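Local coordinates for scavenger receptor with C-type lectin type I (Homo sapiens, PDB 2OX8), which binds the leukocyte cell-surface glycan Lewis(x) through its C-type lectin carbohydrate-recognition domain, at residues 22-25 with 26-30; 37-40 with 41-44; 43-46 with 47-50; 69-72 with 73-76. All coordinates share one frame; numbering follows the deposited sequence.

Contact 1 (22-25 with 26-30); sequences EKEI and FEDAK
Glu24 and Asp28 reach across the start of helix 26-35 with their side chains crossing at about a right angle, and their carboxylate planes are almost perpendicular as well, 87° apart. Glu24 OE1 comes within 3.3 Å of Asp28 OD1 and equally near the Asp28 CB methylene, so this is an approach of two acceptors of like charge with no hydrogen bond between them. Glu24 points CG away from its own carbonyl carbon (chi1 -69°) and then runs extended, which carries the acid over the first turn. Peptide N-H groups at a helix start may ease the closeness of the two negative charges. Ile25 is the N-cap residue, and its carbonyl takes the first helical bond: Ala29 N donates to Ile25 O at 2.7 Å, and Asp28 N adds a weak bond to the same oxygen. Because the methyl CG2 is anti to the Ile25 backbone N, it is turned toward the opening peptides of the helix and comes 3.5 Å from Glu27 N. Helix 26-35 is the first of the two helices of the C-type lectin fold, and residues 22-25 lead into it from strand 15-19, with Glu24 O taking a hydrogen bond from Trp63 NE1. Phe26 heads away from the preceding loop; its ring meets Trp63 edge-to-face and also packs on Leu40. One turn later Ala29 CB sits 3.6 Å from Ile25 O, and it too reaches Trp63 and Leu40 in the domain interior.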
ATOM      1  N   GLU A  22     -12.752   4.508  -6.061  1.00 36.77           N
ATOM      2  CA  GLU A  22     -12.648   3.649  -7.229  1.00 40.02           C
ATOM      3  C   GLU A  22     -11.479   2.688  -7.109  1.00 40.34           C
ATOM      4  O   GLU A  22     -10.507   2.937  -6.387  1.00 38.60           O
ATOM      5  CB  GLU A  22     -12.516   4.442  -8.532  1.00 43.50           C
ATOM      6  CG  GLU A  22     -13.013   3.627  -9.751  1.00 47.92           C
ATOM      7  CD  GLU A  22     -12.708   4.275 -11.109  1.00 50.99           C
ATOM      8  OE1 GLU A  22     -12.989   5.487 -11.277  1.00 51.82           O
ATOM      9  OE2 GLU A  22     -12.201   3.562 -12.012  1.00 49.97           O
ATOM     10  N   LYS A  23     -11.605   1.571  -7.820  1.00 40.04           N
ATOM     11  CA  LYS A  23     -10.589   0.535  -7.843  1.00 39.19           C
ATOM     12  C   LYS A  23      -9.874   0.634  -9.186  1.00 39.06           C
ATOM     13  O   LYS A  23     -10.489   1.000 -10.189  1.00 38.87           O
ATOM     14  CB  LYS A  23     -11.251  -0.833  -7.715  1.00 38.45           C
ATOM     15  CG  LYS A  23     -12.137  -0.994  -6.502  1.00 39.75           C
ATOM     16  CD  LYS A  23     -13.054  -2.195  -6.676  1.00 41.56           C
ATOM     17  CE  LYS A  23     -13.701  -2.620  -5.359  1.00 41.68           C
ATOM     18  NZ  LYS A  23     -12.758  -3.364  -4.475  1.00 41.40           N
ATOM     19  N   GLU A  24      -8.585   0.311  -9.208  1.00 38.90           N
ATOM     20  CA  GLU A  24      -7.813   0.360 -10.442  1.00 38.56           C
ATOM     21  C   GLU A  24      -6.521  -0.459 -10.411  1.00 37.41           C
ATOM     22  O   GLU A  24      -6.133  -1.016  -9.377  1.00 36.71           O
ATOM     23  CB  GLU A  24      -7.512   1.819 -10.816  1.00 40.68           C
ATOM     24  CG  GLU A  24      -8.766   2.567 -11.250  1.00 44.40           C
ATOM     25  CD  GLU A  24      -8.493   3.832 -12.021  1.00 47.75           C
ATOM     26  OE1 GLU A  24      -7.733   3.762 -13.014  1.00 49.62           O
ATOM     27  OE2 GLU A  24      -9.055   4.890 -11.647  1.00 47.71           O
ATOM     28  N   ILE A  25      -5.875  -0.548 -11.566  1.00 35.68           N
ATOM     29  CA  ILE A  25      -4.623  -1.283 -11.686  1.00 36.48           C
ATOM     30  C   ILE A  25      -3.552  -0.585 -10.852  1.00 35.63           C
ATOM     31  O   ILE A  25      -3.569   0.646 -10.680  1.00 37.01           O
ATOM     32  CB  ILE A  25      -4.187  -1.372 -13.167  1.00 39.46           C
ATOM     33  CG1 ILE A  25      -5.025  -2.435 -13.882  1.00 38.82           C
ATOM     34  CG2 ILE A  25      -2.697  -1.689 -13.276  1.00 42.93           C
ATOM     35  CD1 ILE A  25      -4.800  -2.474 -15.377  1.00 39.82           C
ATOM     36  N   PHE A  26      -2.619  -1.363 -10.325  1.00 32.91           N
ATOM     37  CA  PHE A  26      -1.586  -0.783  -9.500  1.00 31.37           C
ATOM     38  C   PHE A  26      -0.986   0.448 -10.149  1.00 33.33           C
ATOM     39  O   PHE A  26      -0.907   1.509  -9.525  1.00 35.40           O
ATOM     40  CB  PHE A  26      -0.488  -1.790  -9.222  1.00 28.19           C
ATOM     41  CG  PHE A  26       0.512  -1.321  -8.215  1.00 26.12           C
ATOM     42  CD1 PHE A  26       0.347  -1.612  -6.867  1.00 23.84           C
ATOM     43  CD2 PHE A  26       1.625  -0.589  -8.610  1.00 25.70           C
ATOM     44  CE1 PHE A  26       1.281  -1.184  -5.930  1.00 22.65           C
ATOM     45  CE2 PHE A  26       2.566  -0.153  -7.676  1.00 23.69           C
ATOM     46  CZ  PHE A  26       2.395  -0.449  -6.339  1.00 21.79           C
ATOM     47  N   GLU A  27      -0.582   0.328 -11.408  1.00 33.54           N
ATOM     48  CA  GLU A  27       0.030   1.463 -12.081  1.00 33.92           C
ATOM     49  C   GLU A  27      -0.921   2.642 -12.261  1.00 33.25           C
ATOM     50  O   GLU A  27      -0.478   3.782 -12.336  1.00 34.94           O
ATOM     51  CB  GLU A  27       0.621   1.045 -13.431  1.00 33.99           C
ATOM     52  CG  GLU A  27       2.009   1.661 -13.698  1.00 39.48           C
ATOM     53  CD  GLU A  27       3.170   0.932 -12.983  1.00 40.47           C
ATOM     54  OE1 GLU A  27       4.266   1.527 -12.839  1.00 40.18           O
ATOM     55  OE2 GLU A  27       2.995  -0.239 -12.580  1.00 40.79           O
ATOM     56  N   ASP A  28      -2.224   2.389 -12.336  1.00 32.68           N
ATOM     57  CA  ASP A  28      -3.172   3.491 -12.483  1.00 30.24           C
ATOM     58  C   ASP A  28      -3.385   4.128 -11.114  1.00 27.46           C
ATOM     59  O   ASP A  28      -3.582   5.340 -10.997  1.00 24.88           O
ATOM     60  CB  ASP A  28      -4.506   3.006 -13.051  1.00 34.72           C
ATOM     61  CG  ASP A  28      -4.444   2.745 -14.548  1.00 39.46           C
ATOM     62  OD1 ASP A  28      -5.525   2.587 -15.168  1.00 40.32           O
ATOM     63  OD2 ASP A  28      -3.319   2.694 -15.105  1.00 40.98           O
ATOM     64  N   ALA A  29      -3.336   3.303 -10.075  1.00 24.07           N
ATOM     65  CA  ALA A  29      -3.481   3.814  -8.723  1.00 22.39           C
ATOM     66  C   ALA A  29      -2.260   4.701  -8.501  1.00 20.57           C
ATOM     67  O   ALA A  29      -2.356   5.831  -7.999  1.00 17.22           O
ATOM     68  CB  ALA A  29      -3.490   2.658  -7.707  1.00 21.09           C
ATOM     69  N   LYS A  30      -1.115   4.161  -8.897  1.00 22.19           N
ATOM     70  CA  LYS A  30       0.174   4.830  -8.780  1.00 22.73           C
ATOM     71  C   LYS A  30       0.137   6.217  -9.395  1.00 23.00           C
ATOM     72  O   LYS A  30       0.608   7.188  -8.795  1.00 24.02           O
ATOM     73  CB  LYS A  30       1.239   3.975  -9.466  1.00 24.11           C
ATOM     74  CG  LYS A  30       2.645   4.523  -9.384  1.00 28.57           C
ATOM     75  CD  LYS A  30       3.676   3.409  -9.482  1.00 29.86           C
ATOM     76  CE  LYS A  30       5.074   3.976  -9.561  1.00 33.23           C
ATOM     77  NZ  LYS A  30       6.117   2.963  -9.232  1.00 37.46           N
TER

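Contact 2 (37-40 with 41-44); sequences SSHL and VFIN. With ZN (zinc ion), chain F.
Between His39 and Phe42 the backbone stays open, with Leu40 and Val41 both in an extended, polyproline-like conformation, and no hydrogen bond joins residues 37-40 to 41-44. This course returns the side chains of His39 and Phe42 to one side of the chain. The two side chains cross at about a right angle, yet their rings come together nearly flat in an offset stack, with centroids 4.1 Å apart and planes inclined by only 14°. Imidazole CE1 lies over the Phe42 face close to its rim, 3.5 Å from Phe42 CE1. The imidazole is held in rotation by its own neighbour: His39 ND1 donates to Leu40 O at 2.8 Å along an almost straight bond (172°). That oxygen lies in the ring plane, whereas the donor stands well above the plane of the carbonyl. Having CG between its backbone N and carbonyl carbon (chi1 49°) folds the His39 ring forward along the chain, where it can make this bond and the stack together. Phe42 CE2 also approaches Leu40 O, at 3.5 Å. Leu40 turns instead to helix 26-35, touching Ala29 and Cys33, while Val41 packs on Ile52 of helix 46-55 and bonds through its backbone to Gly65 and Ile127. Phe42 O is a ligand of a zinc ion at 2.1 Å, joined there by Glu48 and Glu129. A main-chain carbonyl combined with two glutamates, between the start of helix 46-55, the loop before it and strand 125-131, resembles an auxiliary cation site known from other C-type lectin domains.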
ATOM      1  N   SER A  37      -0.113  14.915  -6.207  1.00 23.76           N
ATOM      2  CA  SER A  37       1.115  15.279  -5.501  1.00 21.08           C
ATOM      3  C   SER A  37       1.389  14.376  -4.312  1.00 19.15           C
ATOM      4  O   SER A  37       1.916  14.829  -3.291  1.00 17.61           O
ATOM      5  CB  SER A  37       1.062  16.731  -5.023  1.00 22.59           C
ATOM      6  OG  SER A  37       1.677  17.594  -5.963  1.00 27.17           O
ATOM      7  N   SER A  38       1.028  13.105  -4.454  1.00 17.02           N
ATOM      8  CA  SER A  38       1.236  12.113  -3.415  1.00 15.06           C
ATOM      9  C   SER A  38       1.678  10.772  -4.032  1.00 16.58           C
ATOM     10  O   SER A  38       2.038  10.681  -5.207  1.00 16.55           O
ATOM     11  CB  SER A  38      -0.060  11.933  -2.604  1.00 14.34           C
ATOM     12  OG  SER A  38      -1.072  11.323  -3.385  1.00 12.54           O
ATOM     13  N   HIS A  39       1.639   9.716  -3.237  1.00 15.52           N
ATOM     14  CA  HIS A  39       2.060   8.422  -3.724  1.00 13.73           C
ATOM     15  C   HIS A  39       1.363   7.377  -2.898  1.00 14.59           C
ATOM     16  O   HIS A  39       0.928   7.662  -1.781  1.00 15.65           O
ATOM     17  CB  HIS A  39       3.565   8.274  -3.528  1.00 13.39           C
ATOM     18  CG  HIS A  39       4.022   8.643  -2.151  1.00  9.45           C
ATOM     19  ND1 HIS A  39       3.757   7.861  -1.044  1.00  7.41           N
ATOM     20  CD2 HIS A  39       4.669   9.743  -1.692  1.00  7.30           C
ATOM     21  CE1 HIS A  39       4.220   8.463   0.036  1.00  7.32           C
ATOM     22  NE2 HIS A  39       4.776   9.608  -0.329  1.00  7.69           N
ATOM     23  N   LEU A  40       1.254   6.169  -3.445  1.00 11.54           N
ATOM     24  CA  LEU A  40       0.646   5.093  -2.706  1.00  9.84           C
ATOM     25  C   LEU A  40       1.365   5.099  -1.339  1.00 11.56           C
ATOM     26  O   LEU A  40       2.597   5.270  -1.247  1.00  9.40           O
ATOM     27  CB  LEU A  40       0.812   3.782  -3.484  1.00 10.87           C
ATOM     28  CG  LEU A  40      -0.179   3.623  -4.671  1.00 12.40           C
ATOM     29  CD1 LEU A  40       0.304   2.560  -5.644  1.00  7.29           C
ATOM     30  CD2 LEU A  40      -1.579   3.265  -4.132  1.00  9.31           C
ATOM     31  N   VAL A  41       0.564   4.965  -0.287  1.00 10.69           N
ATOM     32  CA  VAL A  41       1.005   5.005   1.094  1.00  9.79           C
ATOM     33  C   VAL A  41       2.222   4.139   1.463  1.00 11.23           C
ATOM     34  O   VAL A  41       2.402   3.040   0.936  1.00 12.62           O
ATOM     35  CB  VAL A  41      -0.192   4.635   2.009  1.00  9.02           C
ATOM     36  CG1 VAL A  41      -0.547   3.171   1.828  1.00 12.01           C
ATOM     37  CG2 VAL A  41       0.113   4.934   3.438  1.00  7.68           C
ATOM     38  N   PHE A  42       3.061   4.666   2.355  1.00  8.48           N
ATOM     39  CA  PHE A  42       4.233   3.955   2.875  1.00  9.88           C
ATOM     40  C   PHE A  42       3.861   3.755   4.338  1.00 12.52           C
ATOM     41  O   PHE A  42       3.367   4.687   4.987  1.00 11.45           O
ATOM     42  CB  PHE A  42       5.508   4.809   2.845  1.00  7.04           C
ATOM     43  CG  PHE A  42       5.978   5.175   1.479  1.00  6.11           C
ATOM     44  CD1 PHE A  42       6.763   6.301   1.296  1.00  6.44           C
ATOM     45  CD2 PHE A  42       5.617   4.423   0.365  1.00  9.12           C
ATOM     46  CE1 PHE A  42       7.180   6.687   0.016  1.00  6.00           C
ATOM     47  CE2 PHE A  42       6.028   4.796  -0.917  1.00  9.06           C
ATOM     48  CZ  PHE A  42       6.811   5.936  -1.087  1.00  7.75           C
ATOM     49  N   ILE A  43       4.068   2.552   4.860  1.00 14.65           N
ATOM     50  CA  ILE A  43       3.748   2.290   6.264  1.00 17.58           C
ATOM     51  C   ILE A  43       5.054   1.991   6.997  1.00 18.77           C
ATOM     52  O   ILE A  43       5.615   0.903   6.856  1.00 20.49           O
ATOM     53  CB  ILE A  43       2.770   1.119   6.375  1.00 16.74           C
ATOM     54  CG1 ILE A  43       1.456   1.514   5.698  1.00 14.07           C
ATOM     55  CG2 ILE A  43       2.560   0.748   7.835  1.00 16.14           C
ATOM     56  CD1 ILE A  43       0.605   0.357   5.308  1.00 13.47           C
ATOM     57  N   ASN A  44       5.539   2.959   7.772  1.00 18.17           N
ATOM     58  CA  ASN A  44       6.808   2.784   8.448  1.00 22.37           C
ATOM     59  C   ASN A  44       6.874   2.614   9.963  1.00 23.60           C
ATOM     60  O   ASN A  44       7.956   2.657  10.538  1.00 24.95           O
ATOM     61  CB  ASN A  44       7.736   3.907   8.027  1.00 24.31           C
ATOM     62  CG  ASN A  44       8.151   3.782   6.588  1.00 25.18           C
ATOM     63  OD1 ASN A  44       8.725   2.774   6.191  1.00 26.46           O
ATOM     64  ND2 ASN A  44       7.853   4.801   5.791  1.00 27.81           N
TER
HETATM   65 ZN    ZN F   2       3.315   6.616   5.810  1.00 22.90          ZN

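Contact 3 (43-46 with 47-50); sequences INTR and EEQQ. With ZN (zinc ion), chain F.
Glu48 spends its two carboxylate oxygens on different partners: OE1 binds the zinc ion at 2.0 Å and is also hydrogen-bonded to Tyr17 OH, while OE2 accepts from Asn44 N at 3.1 Å. The amide bond is fairly straight (162°) but arrives from above the carboxylate plane. With CG anti to its backbone N (chi1 -178°) and the rest of the chain extended, Glu48 runs back toward the preceding loop, and OE2 passes Ile43 CA. Thr45 is the N-cap of helix 46-55. Its OG1 receives Glu48 N at 3.3 Å, a capping bond, and the hydroxyl rests equally close to Glu48 CB, the two side chains meeting at about a right angle. The helix then settles into its regular pattern through Gln49 N to Thr45 O and Gln50 N to Arg46 O, the latter 2.7 Å long. Farther out, Glu47 bends at chi2 and brings OE1 over one face of the Arg46 guanidinium, 3.4 Å from NE. No N-H points at that oxygen, so the salt bridge is one of charge alone, on an exposed surface. On the buried side Ile43 CG2 packs against Gln49 CB at 3.7 Å, and Gln49 OE1 is satisfied by Trp115 NE1. Since metal and tyrosine grip one oxygen of Glu48 and a loop amide grips the other, the carboxylate is fixed in rotation, and the cation ties the first turn of the helix to the loop before it and, through Glu129, to strand 125-131.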
ATOM      1  N   ILE A  43       4.068   2.552   4.860  1.00 14.65           N
ATOM      2  CA  ILE A  43       3.748   2.290   6.264  1.00 17.58           C
ATOM      3  C   ILE A  43       5.054   1.991   6.997  1.00 18.77           C
ATOM      4  O   ILE A  43       5.615   0.903   6.856  1.00 20.49           O
ATOM      5  CB  ILE A  43       2.770   1.119   6.375  1.00 16.74           C
ATOM      6  CG1 ILE A  43       1.456   1.514   5.698  1.00 14.07           C
ATOM      7  CG2 ILE A  43       2.560   0.748   7.835  1.00 16.14           C
ATOM      8  CD1 ILE A  43       0.605   0.357   5.308  1.00 13.47           C
ATOM      9  N   ASN A  44       5.539   2.959   7.772  1.00 18.17           N
ATOM     10  CA  ASN A  44       6.808   2.784   8.448  1.00 22.37           C
ATOM     11  C   ASN A  44       6.874   2.614   9.963  1.00 23.60           C
ATOM     12  O   ASN A  44       7.956   2.657  10.538  1.00 24.95           O
ATOM     13  CB  ASN A  44       7.736   3.907   8.027  1.00 24.31           C
ATOM     14  CG  ASN A  44       8.151   3.782   6.588  1.00 25.18           C
ATOM     15  OD1 ASN A  44       8.725   2.774   6.191  1.00 26.46           O
ATOM     16  ND2 ASN A  44       7.853   4.801   5.791  1.00 27.81           N
ATOM     17  N   THR A  45       5.737   2.400  10.604  1.00 23.34           N
ATOM     18  CA  THR A  45       5.714   2.217  12.039  1.00 23.85           C
ATOM     19  C   THR A  45       4.444   1.489  12.367  1.00 24.09           C
ATOM     20  O   THR A  45       3.474   1.579  11.623  1.00 24.52           O
ATOM     21  CB  THR A  45       5.697   3.568  12.781  1.00 27.28           C
ATOM     22  OG1 THR A  45       4.593   4.359  12.310  1.00 27.62           O
ATOM     23  CG2 THR A  45       6.999   4.324  12.550  1.00 25.18           C
ATOM     24  N   ARG A  46       4.442   0.767  13.475  1.00 26.45           N
ATOM     25  CA  ARG A  46       3.252   0.040  13.883  1.00 28.36           C
ATOM     26  C   ARG A  46       2.120   1.003  14.189  1.00 27.09           C
ATOM     27  O   ARG A  46       0.973   0.734  13.840  1.00 26.94           O
ATOM     28  CB  ARG A  46       3.540  -0.828  15.115  1.00 33.90           C
ATOM     29  CG  ARG A  46       4.278  -0.120  16.242  1.00 40.99           C
ATOM     30  CD  ARG A  46       4.182  -0.908  17.548  1.00 47.07           C
ATOM     31  NE  ARG A  46       4.857  -0.239  18.662  1.00 49.66           N
ATOM     32  CZ  ARG A  46       6.170  -0.277  18.873  1.00 51.68           C
ATOM     33  NH1 ARG A  46       6.957  -0.955  18.045  1.00 52.67           N
ATOM     34  NH2 ARG A  46       6.695   0.356  19.916  1.00 51.30           N
ATOM     35  N   GLU A  47       2.446   2.127  14.834  1.00 25.84           N
ATOM     36  CA  GLU A  47       1.438   3.120  15.188  1.00 24.68           C
ATOM     37  C   GLU A  47       0.695   3.594  13.958  1.00 24.13           C
ATOM     38  O   GLU A  47      -0.520   3.783  14.009  1.00 27.43           O
ATOM     39  CB  GLU A  47       2.048   4.343  15.883  1.00 27.01           C
ATOM     40  CG  GLU A  47       2.721   4.088  17.224  1.00 33.96           C
ATOM     41  CD  GLU A  47       4.209   3.762  17.087  1.00 40.21           C
ATOM     42  OE1 GLU A  47       4.552   2.600  16.761  1.00 40.03           O
ATOM     43  OE2 GLU A  47       5.037   4.685  17.297  1.00 43.82           O
ATOM     44  N   GLU A  48       1.417   3.807  12.858  1.00 20.00           N
ATOM     45  CA  GLU A  48       0.782   4.251  11.627  1.00 17.30           C
ATOM     46  C   GLU A  48      -0.094   3.102  11.131  1.00 16.42           C
ATOM     47  O   GLU A  48      -1.267   3.293  10.828  1.00 18.25           O
ATOM     48  CB  GLU A  48       1.835   4.636  10.567  1.00 13.81           C
ATOM     49  CG  GLU A  48       1.243   5.166   9.253  1.00 14.65           C
ATOM     50  CD  GLU A  48       2.298   5.496   8.192  1.00 14.80           C
ATOM     51  OE1 GLU A  48       1.953   6.050   7.129  1.00 14.93           O
ATOM     52  OE2 GLU A  48       3.476   5.200   8.406  1.00 15.22           O
ATOM     53  N   GLN A  49       0.477   1.905  11.076  1.00 17.33           N
ATOM     54  CA  GLN A  49      -0.259   0.716  10.638  1.00 19.81           C
ATOM     55  C   GLN A  49      -1.540   0.512  11.456  1.00 18.72           C
ATOM     56  O   GLN A  49      -2.572   0.156  10.908  1.00 19.12           O
ATOM     57  CB  GLN A  49       0.637  -0.529  10.733  1.00 18.72           C
ATOM     58  CG  GLN A  49      -0.070  -1.854  10.537  1.00 18.64           C
ATOM     59  CD  GLN A  49      -0.599  -2.051   9.140  1.00 21.85           C
ATOM     60  OE1 GLN A  49       0.168  -2.150   8.178  1.00 22.54           O
ATOM     61  NE2 GLN A  49      -1.927  -2.113   9.011  1.00 22.70           N
ATOM     62  N   GLN A  50      -1.484   0.749  12.760  1.00 19.13           N
ATOM     63  CA  GLN A  50      -2.686   0.591  13.579  1.00 22.29           C
ATOM     64  C   GLN A  50      -3.734   1.662  13.266  1.00 21.74           C
ATOM     65  O   GLN A  50      -4.928   1.410  13.381  1.00 21.46           O
ATOM     66  CB  GLN A  50      -2.334   0.630  15.074  1.00 22.10           C
ATOM     67  CG  GLN A  50      -1.340  -0.465  15.478  1.00 26.11           C
ATOM     68  CD  GLN A  50      -1.039  -0.490  16.975  1.00 26.24           C
ATOM     69  OE1 GLN A  50      -0.692   0.534  17.575  1.00 24.93           O
ATOM     70  NE2 GLN A  50      -1.163  -1.671  17.579  1.00 23.64           N
TER
HETATM   71 ZN    ZN F   2       3.315   6.616   5.810  1.00 22.90          ZN

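Contact 4 (69-72 with 73-76); sequences SERE and NEWK. With ZN (zinc ion), chain H.
Arg71 lies side by side with Glu74, the two pointing the same way from opposite ends of a type II beta turn that is closed by Glu74 N donating to Arg71 O at 2.9 Å. At the base, Arg71 CB rests 3.9 Å from Glu74 CB; farther out, CG is 3.6 Å from Glu74 OE2. The extended chain then carries NE to Glu70 OE2, a salt bridge of 2.6 Å. At the tip NH1 donates to Glu74 OE1 at 2.7 Å, on the syn side of the carboxylate and through a bent bond (133°). Lys76 NZ stands over one face of the guanidinium and is itself paired with Glu70 OE1 at 2.6 Å, so acids and bases interleave in a four-residue salt-bridge network. Asn73, at the third position of the turn, takes the positive phi (68°) expected of type II. Glu72, at the second, chelates a zinc ion with OE1 at 2.4 Å and OE2 less closely; Asp68, His100 and Asp105 are further ligands. The turn belongs to the exposed loop connecting antiparallel strands 62-67 and 76-77, whose pairing begins where the Lys76 backbone bonds to Thr67.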
ATOM      1  N   SER A  69       9.184  -5.277  -8.070  1.00 36.72           N
ATOM      2  CA  SER A  69       9.406  -5.199  -9.507  1.00 41.16           C
ATOM      3  C   SER A  69      10.794  -4.719  -9.960  1.00 43.72           C
ATOM      4  O   SER A  69      11.269  -5.132 -11.017  1.00 45.72           O
ATOM      5  CB  SER A  69       8.337  -4.304 -10.139  1.00 41.21           C
ATOM      6  OG  SER A  69       8.423  -2.980  -9.638  1.00 42.97           O
ATOM      7  N   GLU A  70      11.440  -3.845  -9.198  1.00 45.85           N
ATOM      8  CA  GLU A  70      12.768  -3.374  -9.594  1.00 48.65           C
ATOM      9  C   GLU A  70      13.703  -4.588  -9.602  1.00 49.67           C
ATOM     10  O   GLU A  70      14.371  -4.873 -10.596  1.00 49.46           O
ATOM     11  CB  GLU A  70      13.303  -2.334  -8.600  1.00 50.51           C
ATOM     12  CG  GLU A  70      14.546  -1.587  -9.092  1.00 55.04           C
ATOM     13  CD  GLU A  70      15.628  -1.420  -8.021  1.00 58.18           C
ATOM     14  OE1 GLU A  70      15.311  -0.947  -6.902  1.00 58.50           O
ATOM     15  OE2 GLU A  70      16.803  -1.756  -8.308  1.00 56.86           O
ATOM     16  N   ARG A  71      13.731  -5.293  -8.474  1.00 50.83           N
ATOM     17  CA  ARG A  71      14.556  -6.481  -8.293  1.00 51.65           C
ATOM     18  C   ARG A  71      13.760  -7.523  -7.514  1.00 50.45           C
ATOM     19  O   ARG A  71      13.507  -7.350  -6.325  1.00 49.59           O
ATOM     20  CB  ARG A  71      15.814  -6.138  -7.500  1.00 54.18           C
ATOM     21  CG  ARG A  71      16.663  -5.043  -8.093  1.00 57.73           C
ATOM     22  CD  ARG A  71      17.748  -4.674  -7.103  1.00 61.50           C
ATOM     23  NE  ARG A  71      18.494  -3.482  -7.489  1.00 63.34           N
ATOM     24  CZ  ARG A  71      19.273  -2.802  -6.656  1.00 64.44           C
ATOM     25  NH1 ARG A  71      19.403  -3.197  -5.393  1.00 64.47           N
ATOM     26  NH2 ARG A  71      19.924  -1.729  -7.088  1.00 65.47           N
ATOM     27  N   GLU A  72      13.385  -8.607  -8.184  1.00 50.16           N
ATOM     28  CA  GLU A  72      12.609  -9.679  -7.565  1.00 49.78           C
ATOM     29  C   GLU A  72      13.024 -10.028  -6.126  1.00 48.48           C
ATOM     30  O   GLU A  72      14.208 -10.151  -5.814  1.00 47.57           O
ATOM     31  CB  GLU A  72      12.681 -10.924  -8.446  1.00 51.48           C
ATOM     32  CG  GLU A  72      11.722 -12.029  -8.039  1.00 55.42           C
ATOM     33  CD  GLU A  72      10.291 -11.539  -7.898  1.00 56.11           C
ATOM     34  OE1 GLU A  72       9.793 -10.833  -8.807  1.00 54.38           O
ATOM     35  OE2 GLU A  72       9.665 -11.875  -6.873  1.00 57.69           O
ATOM     36  N   ASN A  73      12.021 -10.170  -5.261  1.00 47.21           N
ATOM     37  CA  ASN A  73      12.199 -10.501  -3.845  1.00 45.94           C
ATOM     38  C   ASN A  73      12.857  -9.418  -2.999  1.00 44.31           C
ATOM     39  O   ASN A  73      13.080  -9.620  -1.805  1.00 42.91           O
ATOM     40  CB  ASN A  73      12.989 -11.798  -3.688  1.00 47.57           C
ATOM     41  CG  ASN A  73      12.476 -12.897  -4.583  1.00 50.05           C
ATOM     42  OD1 ASN A  73      11.269 -13.137  -4.664  1.00 51.58           O
ATOM     43  ND2 ASN A  73      13.395 -13.583  -5.262  1.00 51.19           N
ATOM     44  N   GLU A  74      13.176  -8.281  -3.615  1.00 42.76           N
ATOM     45  CA  GLU A  74      13.797  -7.154  -2.904  1.00 42.47           C
ATOM     46  C   GLU A  74      12.704  -6.077  -2.777  1.00 39.85           C
ATOM     47  O   GLU A  74      12.701  -5.075  -3.507  1.00 40.20           O
ATOM     48  CB  GLU A  74      15.011  -6.643  -3.709  1.00 45.29           C
ATOM     49  CG  GLU A  74      15.983  -5.707  -2.967  1.00 49.70           C
ATOM     50  CD  GLU A  74      17.230  -5.370  -3.802  1.00 53.01           C
ATOM     51  OE1 GLU A  74      17.938  -4.377  -3.494  1.00 53.03           O
ATOM     52  OE2 GLU A  74      17.505  -6.111  -4.769  1.00 55.78           O
ATOM     53  N   TRP A  75      11.774  -6.303  -1.849  1.00 35.34           N
ATOM     54  CA  TRP A  75      10.642  -5.401  -1.643  1.00 31.85           C
ATOM     55  C   TRP A  75      11.040  -4.046  -1.119  1.00 30.62           C
ATOM     56  O   TRP A  75      11.786  -3.939  -0.146  1.00 30.87           O
ATOM     57  CB  TRP A  75       9.583  -6.055  -0.727  1.00 28.36           C
ATOM     58  CG  TRP A  75       8.938  -7.233  -1.403  1.00 24.17           C
ATOM     59  CD1 TRP A  75       9.535  -8.434  -1.683  1.00 24.14           C
ATOM     60  CD2 TRP A  75       7.678  -7.248  -2.096  1.00 22.57           C
ATOM     61  NE1 TRP A  75       8.742  -9.176  -2.521  1.00 23.37           N
ATOM     62  CE2 TRP A  75       7.597  -8.479  -2.791  1.00 19.44           C
ATOM     63  CE3 TRP A  75       6.614  -6.338  -2.202  1.00 21.30           C
ATOM     64  CZ2 TRP A  75       6.501  -8.824  -3.583  1.00 17.81           C
ATOM     65  CZ3 TRP A  75       5.519  -6.683  -2.991  1.00 20.88           C
ATOM     66  CH2 TRP A  75       5.473  -7.918  -3.673  1.00 21.13           C
ATOM     67  N   LYS A  76      10.529  -3.013  -1.785  1.00 29.13           N
ATOM     68  CA  LYS A  76      10.817  -1.629  -1.425  1.00 27.14           C
ATOM     69  C   LYS A  76       9.620  -0.706  -1.592  1.00 25.54           C
ATOM     70  O   LYS A  76       8.717  -0.954  -2.397  1.00 24.16           O
ATOM     71  CB  LYS A  76      11.941  -1.074  -2.302  1.00 29.59           C
ATOM     72  CG  LYS A  76      13.300  -1.718  -2.153  1.00 29.26           C
ATOM     73  CD  LYS A  76      14.228  -1.091  -3.172  1.00 32.50           C
ATOM     74  CE  LYS A  76      15.583  -1.769  -3.244  1.00 34.24           C
ATOM     75  NZ  LYS A  76      16.243  -1.393  -4.530  1.00 36.93           N
TER
HETATM   76 ZN    ZN H   4       7.969 -10.032  -7.508  1.00 34.38          ZN

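Overall arrangement
The four contacts follow one another along a single C-type lectin domain. Contacts 1 and 2 meet in the core, where Phe26 CZ packs 3.7 Å from Leu40 CD1. Contacts 2 and 3 share Ile43 and Asn44 and serve the same zinc ion: Phe42 O and Glu48 OE1, both ligands, are 2.9 Å apart. Contacts 1 and 3, by contrast, flank the chain's centre on opposite sides, with centres about 23 Å apart. Contact 4 stands alone with a second zinc ion, its centre about 17 Å from that of contact 2 and about 21 Å from that of contact 3. That second site probably corresponds to a calcium position beside the sugar-binding region of related lectins.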